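Local coordinates for ATP-dependent DNA helicase PIF1 (PDB 7OTJ), which is a 5'-3' DNA helicase powered by ATP hydrolysis that probably resolves G-quadruplexes and maintains nuclear and mitochondrial genome stability, at residues L84-K89 with I123-L127; L139-F145 with W176-I180. One frame throughout, in Å; residues are numbered along the deposited sequence.

Contact 1: residues L84-K89 with I123-L127; sequences LIKKIK and IAKNL
Two regular alpha-helices cross here at -58°, their short axes 10.7 Å apart at closest approach; so steep a crossing keeps the contact to one to one and a half turns of each. Residues 84-89 lie on helix 81-90 and residues 123-127 on helix 114-128; the tightest register is Ile85 opposite Ile123, with CA atoms 6.3 Å apart. Ile123 (chi1 m, chi2 off-well at 124°) is the main bump from its helix. It drops into a hollow walled by Leu84, Ile85 and Ile88: CD1 of Ile123 reaches CB of Leu84 at 4.0 Å, its CG1 meets CG1 of Ile85 at 3.5 Å, and its CG2 lies 4.0 Å from CD1 of Ile88. One turn on, Leu127 (mt) fills the next hollow, its CD1 3.6 Å from Ile88 CG2 and its CD2 3.7 Å from Ile85 CG2. The Lys89 side chain, extended beyond its m chi1, closes that hollow with CE 3.6 Å from Leu127 CD2. Ile85 (mt) answers from the other side, wedging between Ile123, Leu127 and Asn126, whose ND2 stands 3.5 Å from Ile85 CG2. No hydrogen bond crosses; fitted aliphatic shapes make this helix-helix interface in the N-terminal RecA-like domain. Phe74, from a loop, packs on Leu84, Ile88 and Ile123, while Trp98 of helix 92-100 packs on Ile88 and Leu127; helix 114-128 then leads on to central strand 138-143.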
ATOM      1  N   LEU A  84      -9.471 -16.568 -16.377  1.00 63.11           N
ATOM      2  CA  LEU A  84      -9.750 -15.555 -15.364  1.00 60.11           C
ATOM      3  C   LEU A  84     -11.231 -15.201 -15.316  1.00 63.34           C
ATOM      4  O   LEU A  84     -11.778 -14.931 -14.240  1.00 56.41           O
ATOM      5  CB  LEU A  84      -8.917 -14.304 -15.632  1.00 63.31           C
ATOM      6  CG  LEU A  84      -7.402 -14.477 -15.572  1.00 68.82           C
ATOM      7  CD1 LEU A  84      -6.729 -13.142 -15.827  1.00 66.15           C
ATOM      8  CD2 LEU A  84      -6.964 -15.064 -14.230  1.00 63.34           C
ATOM      9  N   ILE A  85     -11.890 -15.170 -16.477  1.00 63.47           N
ATOM     10  CA  ILE A  85     -13.305 -14.815 -16.517  1.00 58.07           C
ATOM     11  C   ILE A  85     -14.148 -15.879 -15.833  1.00 58.08           C
ATOM     12  O   ILE A  85     -15.091 -15.562 -15.098  1.00 61.26           O
ATOM     13  CB  ILE A  85     -13.756 -14.589 -17.971  1.00 52.80           C
ATOM     14  CG1 ILE A  85     -13.089 -13.343 -18.535  1.00 51.03           C
ATOM     15  CG2 ILE A  85     -15.264 -14.462 -18.049  1.00 52.65           C
ATOM     16  CD1 ILE A  85     -13.323 -13.154 -20.002  1.00 51.73           C
ATOM     17  N   LYS A  86     -13.829 -17.156 -16.060  1.00 55.17           N
ATOM     18  CA  LYS A  86     -14.587 -18.217 -15.404  1.00 64.87           C
ATOM     19  C   LYS A  86     -14.398 -18.171 -13.892  1.00 64.66           C
ATOM     20  O   LYS A  86     -15.360 -18.347 -13.135  1.00 64.25           O
ATOM     21  CB  LYS A  86     -14.188 -19.588 -15.960  1.00 66.60           C
ATOM     22  CG  LYS A  86     -14.385 -19.751 -17.465  1.00 62.54           C
ATOM     23  CD  LYS A  86     -14.511 -21.221 -17.873  1.00 75.28           C
ATOM     24  CE  LYS A  86     -13.334 -22.055 -17.392  1.00 82.98           C
ATOM     25  NZ  LYS A  86     -12.035 -21.523 -17.889  1.00 90.82           N
ATOM     26  N   LYS A  87     -13.168 -17.920 -13.434  1.00 63.79           N
ATOM     27  CA  LYS A  87     -12.914 -17.830 -11.998  1.00 63.46           C
ATOM     28  C   LYS A  87     -13.723 -16.703 -11.372  1.00 60.57           C
ATOM     29  O   LYS A  87     -14.341 -16.879 -10.316  1.00 65.57           O
ATOM     30  CB  LYS A  87     -11.421 -17.630 -11.733  1.00 56.60           C
ATOM     31  CG  LYS A  87     -11.069 -17.540 -10.255  1.00 54.50           C
ATOM     32  CD  LYS A  87      -9.578 -17.338 -10.055  1.00 60.78           C
ATOM     33  CE  LYS A  87      -9.224 -17.329  -8.576  1.00 57.14           C
ATOM     34  NZ  LYS A  87      -7.759 -17.215  -8.352  1.00 77.96           N
ATOM     35  N   ILE A  88     -13.719 -15.528 -12.003  1.00 60.85           N
ATOM     36  CA  ILE A  88     -14.467 -14.398 -11.468  1.00 52.17           C
ATOM     37  C   ILE A  88     -15.961 -14.680 -11.485  1.00 63.43           C
ATOM     38  O   ILE A  88     -16.693 -14.246 -10.587  1.00 70.78           O
ATOM     39  CB  ILE A  88     -14.106 -13.121 -12.248  1.00 49.65           C
ATOM     40  CG1 ILE A  88     -12.629 -12.790 -12.015  1.00 48.33           C
ATOM     41  CG2 ILE A  88     -15.004 -11.959 -11.839  1.00 48.29           C
ATOM     42  CD1 ILE A  88     -12.112 -11.639 -12.831  1.00 53.41           C
ATOM     43  N   LYS A  89     -16.440 -15.435 -12.478  1.00 61.25           N
ATOM     44  CA  LYS A  89     -17.864 -15.744 -12.530  1.00 59.03           C
ATOM     45  C   LYS A  89     -18.275 -16.719 -11.432  1.00 66.55           C
ATOM     46  O   LYS A  89     -19.445 -16.736 -11.028  1.00 70.98           O
ATOM     47  CB  LYS A  89     -18.234 -16.309 -13.903  1.00 61.94           C
ATOM     48  CG  LYS A  89     -18.335 -15.251 -14.992  1.00 69.42           C
ATOM     49  CD  LYS A  89     -18.793 -15.837 -16.316  1.00 60.19           C
ATOM     50  CE  LYS A  89     -18.898 -14.764 -17.387  1.00 60.01           C
ATOM     51  NZ  LYS A  89     -19.369 -15.310 -18.693  1.00 69.59           N
ATOM     52  N   ILE A 123     -11.764  -8.213 -19.280  1.00 50.15           N
ATOM     53  CA  ILE A 123     -12.691  -8.823 -18.334  1.00 51.12           C
ATOM     54  C   ILE A 123     -13.865  -7.892 -18.080  1.00 52.19           C
ATOM     55  O   ILE A 123     -15.020  -8.330 -18.015  1.00 58.44           O
ATOM     56  CB  ILE A 123     -11.962  -9.193 -17.027  1.00 48.90           C
ATOM     57  CG1 ILE A 123     -11.347 -10.585 -17.145  1.00 62.31           C
ATOM     58  CG2 ILE A 123     -12.907  -9.148 -15.838  1.00 45.38           C
ATOM     59  CD1 ILE A 123      -9.871 -10.642 -16.890  1.00 57.15           C
ATOM     60  N   ALA A 124     -13.588  -6.593 -17.954  1.00 47.65           N
ATOM     61  CA  ALA A 124     -14.653  -5.610 -17.803  1.00 47.49           C
ATOM     62  C   ALA A 124     -15.659  -5.710 -18.943  1.00 49.62           C
ATOM     63  O   ALA A 124     -16.870  -5.800 -18.710  1.00 50.62           O
ATOM     64  CB  ALA A 124     -14.053  -4.207 -17.740  1.00 43.03           C
ATOM     65  N   LYS A 125     -15.175  -5.696 -20.186  1.00 48.47           N
ATOM     66  CA  LYS A 125     -16.069  -5.784 -21.334  1.00 53.23           C
ATOM     67  C   LYS A 125     -16.881  -7.073 -21.305  1.00 53.98           C
ATOM     68  O   LYS A 125     -18.101  -7.054 -21.497  1.00 55.95           O
ATOM     69  CB  LYS A 125     -15.270  -5.667 -22.632  1.00 49.18           C
ATOM     70  CG  LYS A 125     -14.549  -4.331 -22.786  1.00 50.53           C
ATOM     71  CD  LYS A 125     -13.663  -4.302 -24.020  1.00 47.64           C
ATOM     72  CE  LYS A 125     -12.922  -2.981 -24.122  1.00 46.97           C
ATOM     73  NZ  LYS A 125     -12.099  -2.902 -25.355  1.00 48.15           N
ATOM     74  N   ASN A 126     -16.219  -8.205 -21.053  1.00 52.55           N
ATOM     75  CA  ASN A 126     -16.899  -9.494 -21.139  1.00 55.61           C
ATOM     76  C   ASN A 126     -17.990  -9.622 -20.084  1.00 58.84           C
ATOM     77  O   ASN A 126     -19.149  -9.905 -20.407  1.00 64.37           O
ATOM     78  CB  ASN A 126     -15.889 -10.631 -20.994  1.00 50.32           C
ATOM     79  CG  ASN A 126     -16.491 -11.980 -21.311  1.00 59.46           C
ATOM     80  OD1 ASN A 126     -16.401 -12.457 -22.442  1.00 62.43           O
ATOM     81  ND2 ASN A 126     -17.120 -12.601 -20.318  1.00 54.15           N
ATOM     82  N   LEU A 127     -17.634  -9.421 -18.813  1.00 55.03           N
ATOM     83  CA  LEU A 127     -18.586  -9.634 -17.729  1.00 51.77           C
ATOM     84  C   LEU A 127     -19.772  -8.683 -17.811  1.00 60.06           C
ATOM     85  O   LEU A 127     -20.867  -9.019 -17.344  1.00 62.46           O
ATOM     86  CB  LEU A 127     -17.882  -9.479 -16.384  1.00 56.49           C
ATOM     87  CG  LEU A 127     -16.700 -10.407 -16.101  1.00 48.08           C
ATOM     88  CD1 LEU A 127     -16.211 -10.160 -14.701  1.00 49.00           C
ATOM     89  CD2 LEU A 127     -17.104 -11.852 -16.279  1.00 51.97           C
TER

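Contact 2: residues L139-F145 with W176-I180; sequences LVACGDF and WKETI
Residues from Leu139 run as an extended strand, part of strand 138-143, inside the parallel sheet of the N-terminal RecA-like domain, between strands 103-107 and 21-25; residues 176-180 are the last turn of helix 174-179 and its exit, lying over one sheet face. Leu139 begins the contact, its CA 7.1 Å from that of Thr179. Its CB touches Thr179 CG2 at 3.6 Å, and in the tp rotamer its CD2 reaches Ile180 CD1 at 3.9 Å. The methyl of Thr179 serves the packing while its OG1 bonds Ala175 O in its own helix. Val140 turns away with the strand's alternation. Ala141 faces the helix again, its CB 3.8 Å from Trp176 CZ3 and 4.4 Å from Ile180 CD1. Cys142 points away. At Gly143 (phi 163°, psi -159°) a side chain would jam against the Cys142 carbonyl; Asp144, in the loop that follows, is salt-bridged to Arg206. Phe145, chi1 m, swings its ring back to Trp176 (chi1 t): Phe145 CZ lies 3.9 Å from Trp176 CH2, in an offset edge-to-face pair with the Phe145 edge toward the indole's six-membered ring, centroids 5.7 Å apart and planes at 71°. Ile180 N bonds Trp176 O at 2.9 Å, closing the final turn before strand 182-186. The Gly-Asp-Phe-Tyr-Gln run matches helicase motif III of superfamily 1, and Gln147 lines the tetrafluoroaluminate pocket. With no hydrogen bond between the segments, shape and ring geometry place the helix end, and Phe145 ties it to the motif III segment.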
ATOM      1  N   LEU A 139     -12.661   5.070 -15.693  1.00 45.11           N
ATOM      2  CA  LEU A 139     -11.356   4.778 -15.123  1.00 49.85           C
ATOM      3  C   LEU A 139     -10.737   6.071 -14.606  1.00 44.92           C
ATOM      4  O   LEU A 139     -10.660   7.063 -15.337  1.00 38.89           O
ATOM      5  CB  LEU A 139     -10.458   4.125 -16.171  1.00 48.39           C
ATOM      6  CG  LEU A 139      -9.055   3.720 -15.733  1.00 41.33           C
ATOM      7  CD1 LEU A 139      -9.132   2.690 -14.623  1.00 37.85           C
ATOM      8  CD2 LEU A 139      -8.297   3.170 -16.922  1.00 38.75           C
ATOM      9  N   VAL A 140     -10.321   6.059 -13.340  1.00 37.87           N
ATOM     10  CA  VAL A 140      -9.648   7.195 -12.708  1.00 40.84           C
ATOM     11  C   VAL A 140      -8.306   6.682 -12.205  1.00 37.61           C
ATOM     12  O   VAL A 140      -8.228   6.069 -11.133  1.00 36.61           O
ATOM     13  CB  VAL A 140     -10.464   7.809 -11.565  1.00 42.59           C
ATOM     14  CG1 VAL A 140      -9.669   8.943 -10.891  1.00 37.78           C
ATOM     15  CG2 VAL A 140     -11.832   8.303 -12.063  1.00 38.86           C
ATOM     16  N   ALA A 141      -7.253   6.895 -12.988  1.00 36.86           N
ATOM     17  CA  ALA A 141      -5.911   6.492 -12.602  1.00 41.17           C
ATOM     18  C   ALA A 141      -5.191   7.642 -11.913  1.00 38.54           C
ATOM     19  O   ALA A 141      -5.282   8.797 -12.339  1.00 40.61           O
ATOM     20  CB  ALA A 141      -5.111   6.037 -13.822  1.00 36.72           C
ATOM     21  N   CYS A 142      -4.440   7.312 -10.869  1.00 41.47           N
ATOM     22  CA  CYS A 142      -3.794   8.321 -10.044  1.00 41.07           C
ATOM     23  C   CYS A 142      -2.432   7.804  -9.608  1.00 47.46           C
ATOM     24  O   CYS A 142      -2.337   6.703  -9.060  1.00 46.18           O
ATOM     25  CB  CYS A 142      -4.663   8.659  -8.829  1.00 39.54           C
ATOM     26  SG  CYS A 142      -3.894   9.742  -7.623  1.00 43.83           S
ATOM     27  N   GLY A 143      -1.386   8.585  -9.849  1.00 47.14           N
ATOM     28  CA  GLY A 143      -0.066   8.179  -9.405  1.00 44.16           C
ATOM     29  C   GLY A 143       1.022   8.970 -10.112  1.00 49.57           C
ATOM     30  O   GLY A 143       0.781  10.051 -10.647  1.00 42.98           O
ATOM     31  N   ASP A 144       2.223   8.391 -10.102  1.00 44.70           N
ATOM     32  CA  ASP A 144       3.426   9.078 -10.561  1.00 38.72           C
ATOM     33  C   ASP A 144       4.354   8.018 -11.132  1.00 41.63           C
ATOM     34  O   ASP A 144       4.851   7.172 -10.383  1.00 51.79           O
ATOM     35  CB  ASP A 144       4.083   9.845  -9.412  1.00 37.91           C
ATOM     36  CG  ASP A 144       5.342  10.596  -9.839  1.00 53.41           C
ATOM     37  OD1 ASP A 144       5.586  10.736 -11.060  1.00 45.82           O
ATOM     38  OD2 ASP A 144       6.097  11.049  -8.942  1.00 43.33           O
ATOM     39  N   PHE A 145       4.560   8.032 -12.451  1.00 37.83           N
ATOM     40  CA  PHE A 145       5.379   6.990 -13.059  1.00 41.06           C
ATOM     41  C   PHE A 145       6.876   7.171 -12.803  1.00 47.03           C
ATOM     42  O   PHE A 145       7.648   6.257 -13.117  1.00 43.40           O
ATOM     43  CB  PHE A 145       5.097   6.896 -14.563  1.00 39.44           C
ATOM     44  CG  PHE A 145       3.750   6.293 -14.892  1.00 53.17           C
ATOM     45  CD1 PHE A 145       3.521   4.934 -14.728  1.00 50.88           C
ATOM     46  CD2 PHE A 145       2.715   7.085 -15.367  1.00 50.79           C
ATOM     47  CE1 PHE A 145       2.285   4.377 -15.028  1.00 53.85           C
ATOM     48  CE2 PHE A 145       1.479   6.533 -15.669  1.00 50.26           C
ATOM     49  CZ  PHE A 145       1.262   5.180 -15.499  1.00 46.45           C
ATOM     50  N   TRP A 176      -4.910   1.336 -21.578  1.00 44.94           N
ATOM     51  CA  TRP A 176      -4.671   2.724 -21.203  1.00 43.63           C
ATOM     52  C   TRP A 176      -5.002   3.672 -22.348  1.00 43.91           C
ATOM     53  O   TRP A 176      -5.692   4.680 -22.155  1.00 42.93           O
ATOM     54  CB  TRP A 176      -3.212   2.889 -20.780  1.00 45.00           C
ATOM     55  CG  TRP A 176      -2.838   4.248 -20.311  1.00 41.51           C
ATOM     56  CD1 TRP A 176      -2.506   5.324 -21.084  1.00 42.33           C
ATOM     57  CD2 TRP A 176      -2.722   4.679 -18.950  1.00 40.80           C
ATOM     58  NE1 TRP A 176      -2.205   6.407 -20.284  1.00 41.61           N
ATOM     59  CE2 TRP A 176      -2.329   6.033 -18.970  1.00 40.31           C
ATOM     60  CE3 TRP A 176      -2.916   4.051 -17.715  1.00 39.21           C
ATOM     61  CZ2 TRP A 176      -2.131   6.763 -17.807  1.00 39.39           C
ATOM     62  CZ3 TRP A 176      -2.716   4.782 -16.560  1.00 38.33           C
ATOM     63  CH2 TRP A 176      -2.329   6.121 -16.615  1.00 42.65           C
ATOM     64  N   LYS A 177      -4.526   3.357 -23.554  1.00 45.82           N
ATOM     65  CA  LYS A 177      -4.623   4.309 -24.654  1.00 48.08           C
ATOM     66  C   LYS A 177      -6.060   4.512 -25.118  1.00 49.90           C
ATOM     67  O   LYS A 177      -6.411   5.605 -25.575  1.00 52.22           O
ATOM     68  CB  LYS A 177      -3.739   3.852 -25.813  1.00 47.85           C
ATOM     69  CG  LYS A 177      -2.292   3.666 -25.414  1.00 47.82           C
ATOM     70  CD  LYS A 177      -1.422   3.259 -26.590  1.00 61.60           C
ATOM     71  CE  LYS A 177       0.021   3.034 -26.152  1.00 52.20           C
ATOM     72  NZ  LYS A 177       0.882   2.572 -27.272  1.00 70.96           N
ATOM     73  N   GLU A 178      -6.902   3.488 -25.015  1.00 46.17           N
ATOM     74  CA  GLU A 178      -8.283   3.629 -25.449  1.00 54.20           C
ATOM     75  C   GLU A 178      -9.207   4.130 -24.343  1.00 55.22           C
ATOM     76  O   GLU A 178     -10.309   4.598 -24.648  1.00 45.78           O
ATOM     77  CB  GLU A 178      -8.806   2.299 -26.007  1.00 47.40           C
ATOM     78  CG  GLU A 178      -9.199   1.297 -24.954  1.00 50.25           C
ATOM     79  CD  GLU A 178      -9.880   0.084 -25.538  1.00 55.50           C
ATOM     80  OE1 GLU A 178     -10.014   0.009 -26.779  1.00 75.03           O
ATOM     81  OE2 GLU A 178     -10.285  -0.797 -24.755  1.00 62.76           O
ATOM     82  N   THR A 179      -8.779   4.095 -23.080  1.00 50.23           N
ATOM     83  CA  THR A 179      -9.639   4.504 -21.971  1.00 49.34           C
ATOM     84  C   THR A 179      -9.306   5.893 -21.441  1.00 50.94           C
ATOM     85  O   THR A 179     -10.211   6.717 -21.268  1.00 49.72           O
ATOM     86  CB  THR A 179      -9.566   3.497 -20.819  1.00 45.68           C
ATOM     87  OG1 THR A 179      -9.800   2.174 -21.312  1.00 51.77           O
ATOM     88  CG2 THR A 179     -10.624   3.832 -19.788  1.00 48.97           C
ATOM     89  N   ILE A 180      -8.030   6.156 -21.141  1.00 47.64           N
ATOM     90  CA  ILE A 180      -7.627   7.446 -20.583  1.00 42.95           C
ATOM     91  C   ILE A 180      -7.883   8.532 -21.617  1.00 43.00           C
ATOM     92  O   ILE A 180      -7.350   8.491 -22.731  1.00 50.66           O
ATOM     93  CB  ILE A 180      -6.153   7.415 -20.153  1.00 48.52           C
ATOM     94  CG1 ILE A 180      -5.945   6.397 -19.035  1.00 42.86           C
ATOM     95  CG2 ILE A 180      -5.674   8.798 -19.721  1.00 41.14           C
ATOM     96  CD1 ILE A 180      -6.777   6.672 -17.807  1.00 45.61           C
TER

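Both contacts belong to the N-terminal RecA-like domain, but at different depths. Contact 1 pairs two helices toward the periphery, partly buried, with Asn126 and the Lys89 tail exposed at its edge; contact 2 is buried, a helix end packed on a strand of the central sheet, and its strand runs toward the nucleotide site. Contact 1 is aliphatic, whereas contact 2 adds a Phe-Trp pair to its aliphatic packing. Their centres lie 21 Å apart, yet they meet directly: Lys125 NZ on the helix of contact 1 makes a 2.8 Å salt bridge to Glu178 OE2 on the helix of contact 2. In sequence, helix 114-128 is followed by strand 138-143, so the two contacts come in series.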